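Local structure of copper homeostasis protein cutF (Escherichia coli, 2Z4H) at residues V50-Y55 and P62-S67. The protein takes part in copper homeostasis, possibly in both copper efflux and copper delivery to enzymes, and is needed for efficient attachment of stationary-phase cells to hydrophobic surfaces. The protein carries 1 engineered substitution. Residues are numbered along the deposited sequence; the frame is centred on the assembly and turned at random.
Sequences VMNERY and PSSFAS
Met51 and Ser67 bond to each other through both backbone N-H and C=O groups, and Glu53 and Phe65 do the same, forming two hydrogen-bonded pairs of an antiparallel beta hairpin in the N-terminal barrel domain. Between them, Asn52 and Ala66 form a non-hydrogen-bonded pair; Asn52 instead bonds through its backbone to Ser40 of strand 36-43. On the face they share, the Asn52 amide lies alongside the Ala66 methyl, ND2 3.5 Å from CB. Glu53 O accepts Phe65 N at 2.9 Å and a weak bond from Ser64 OG at 3.3 Å, a second donor that serine's short side chain brings close to the backbone. Phe65 CG sits between its backbone N and carbonyl carbon (chi1 67°), bringing the ring toward strand 48-56. There Glu53 CB lies over one face, toward the rim, and the carboxylate approaches CZ and CE1 from that same side, the planes 61° apart. An alanine replacing Glu53 would probably leave this rim without its carboxylate neighbour and open a gap beside it. Tyr55 and Phe65 meet rim to rim, CE2 of each 3.4 Å apart. Where the pairing ends, Ser63 O is gripped from opposite faces of its carbonyl plane, by Tyr55 N at 3.2 Å and by NH1 of the long, extended Arg54 at 3.3 Å.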
loop_
_atom_site.group_PDB
_atom_site.type_symbol
_atom_site.label_atom_id
_atom_site.label_comp_id
_atom_site.label_asym_id
_atom_site.label_seq_id
_atom_site.Cartn_x
_atom_site.Cartn_y
_atom_site.Cartn_z
ATOM N N VAL A 50 4.638 -16.405 31.231
ATOM C CA VAL A 50 5.333 -15.131 31.306
ATOM C C VAL A 50 5.057 -14.350 30.025
ATOM O O VAL A 50 5.278 -14.840 28.917
ATOM C CB VAL A 50 6.882 -15.321 31.518
ATOM C CG1 VAL A 50 7.535 -15.865 30.260
ATOM C CG2 VAL A 50 7.524 -14.003 31.914
ATOM N N MET A 51 4.547 -13.137 30.184
ATOM C CA MET A 51 4.251 -12.284 29.043
ATOM C C MET A 51 5.175 -11.075 28.985
ATOM O O MET A 51 5.500 -10.488 30.020
ATOM C CB MET A 51 2.821 -11.775 29.117
ATOM C CG MET A 51 2.598 -10.620 28.178
ATOM S SD MET A 51 0.916 -10.145 28.142
ATOM C CE MET A 51 0.222 -11.607 27.327
ATOM N N ASN A 52 5.587 -10.690 27.782
ATOM C CA ASN A 52 6.444 -9.529 27.662
ATOM C C ASN A 52 5.854 -8.543 26.674
ATOM O O ASN A 52 5.320 -8.935 25.633
ATOM C CB ASN A 52 7.854 -9.940 27.219
ATOM C CG ASN A 52 8.882 -8.812 27.390
ATOM O OD1 ASN A 52 8.953 -7.886 26.590
ATOM N ND2 ASN A 52 9.671 -8.892 28.448
ATOM N N GLU A 53 5.954 -7.262 27.004
ATOM C CA GLU A 53 5.443 -6.210 26.142
ATOM C C GLU A 53 6.474 -5.091 25.972
ATOM O O GLU A 53 6.994 -4.553 26.956
ATOM C CB GLU A 53 4.168 -5.609 26.732
ATOM C CG GLU A 53 2.943 -6.501 26.748
ATOM C CD GLU A 53 1.828 -5.881 27.576
ATOM O OE1 GLU A 53 1.372 -4.768 27.237
ATOM O OE2 GLU A 53 1.420 -6.496 28.576
ATOM N N ARG A 54 6.750 -4.736 24.720
ATOM C CA ARG A 54 7.695 -3.681 24.410
ATOM C C ARG A 54 7.026 -2.662 23.496
ATOM O O ARG A 54 6.358 -3.022 22.530
ATOM C CB ARG A 54 8.935 -4.274 23.743
ATOM C CG ARG A 54 9.925 -3.238 23.266
ATOM C CD ARG A 54 11.366 -3.760 23.285
ATOM N NE ARG A 54 12.223 -2.945 22.423
ATOM C CZ ARG A 54 12.293 -1.614 22.473
ATOM N NH1 ARG A 54 11.563 -0.939 23.358
ATOM N NH2 ARG A 54 13.067 -0.951 21.613
ATOM N N TYR A 55 7.193 -1.387 23.820
ATOM C CA TYR A 55 6.601 -0.314 23.038
ATOM C C TYR A 55 7.558 0.154 21.967
ATOM O O TYR A 55 8.719 0.439 22.258
ATOM C CB TYR A 55 6.271 0.855 23.950
ATOM C CG TYR A 55 5.161 0.546 24.903
ATOM C CD1 TYR A 55 3.838 0.834 24.580
ATOM C CD2 TYR A 55 5.415 -0.124 26.087
ATOM C CE1 TYR A 55 2.797 0.455 25.408
ATOM C CE2 TYR A 55 4.376 -0.514 26.928
ATOM C CZ TYR A 55 3.072 -0.224 26.579
ATOM O OH TYR A 55 2.052 -0.649 27.397
ATOM N N PRO A 62 10.321 3.367 30.526
ATOM C CA PRO A 62 9.888 1.996 30.829
ATOM C C PRO A 62 9.164 1.484 29.579
ATOM O O PRO A 62 7.983 1.127 29.624
ATOM C CB PRO A 62 8.951 2.189 32.021
ATOM C CG PRO A 62 8.360 3.545 31.768
ATOM C CD PRO A 62 9.566 4.342 31.341
ATOM N N SER A 63 9.895 1.484 28.463
ATOM C CA SER A 63 9.385 1.065 27.158
ATOM C C SER A 63 9.340 -0.446 27.033
ATOM O O SER A 63 9.547 -0.996 25.953
ATOM C CB SER A 63 10.280 1.621 26.054
ATOM O OG SER A 63 11.573 1.045 26.140
ATOM N N SER A 64 9.069 -1.117 28.141
ATOM C CA SER A 64 9.014 -2.560 28.130
ATOM C C SER A 64 8.742 -3.089 29.533
ATOM O O SER A 64 9.506 -2.837 30.458
ATOM C CB SER A 64 10.340 -3.101 27.601
ATOM O OG SER A 64 10.251 -4.477 27.323
ATOM N N PHE A 65 7.631 -3.798 29.699
ATOM C CA PHE A 65 7.299 -4.376 30.993
ATOM C C PHE A 65 6.823 -5.805 30.793
ATOM O O PHE A 65 6.234 -6.122 29.766
ATOM C CB PHE A 65 6.246 -3.525 31.718
ATOM C CG PHE A 65 4.894 -3.505 31.062
ATOM C CD1 PHE A 65 3.914 -4.418 31.433
ATOM C CD2 PHE A 65 4.584 -2.543 30.099
ATOM C CE1 PHE A 65 2.637 -4.371 30.856
ATOM C CE2 PHE A 65 3.310 -2.488 29.515
ATOM C CZ PHE A 65 2.336 -3.402 29.894
ATOM N N ALA A 66 7.104 -6.672 31.759
ATOM C CA ALA A 66 6.720 -8.077 31.656
ATOM C C ALA A 66 5.897 -8.560 32.835
ATOM O O ALA A 66 5.994 -8.027 33.939
ATOM C CB ALA A 66 7.959 -8.943 31.518
ATOM N N SER A 67 5.097 -9.592 32.600
ATOM C CA SER A 67 4.252 -10.139 33.648
ATOM C C SER A 67 4.276 -11.651 33.612
ATOM O O SER A 67 4.730 -12.256 32.634
ATOM C CB SER A 67 2.818 -9.661 33.464
ATOM O OG SER A 67 2.334 -10.029 32.183
#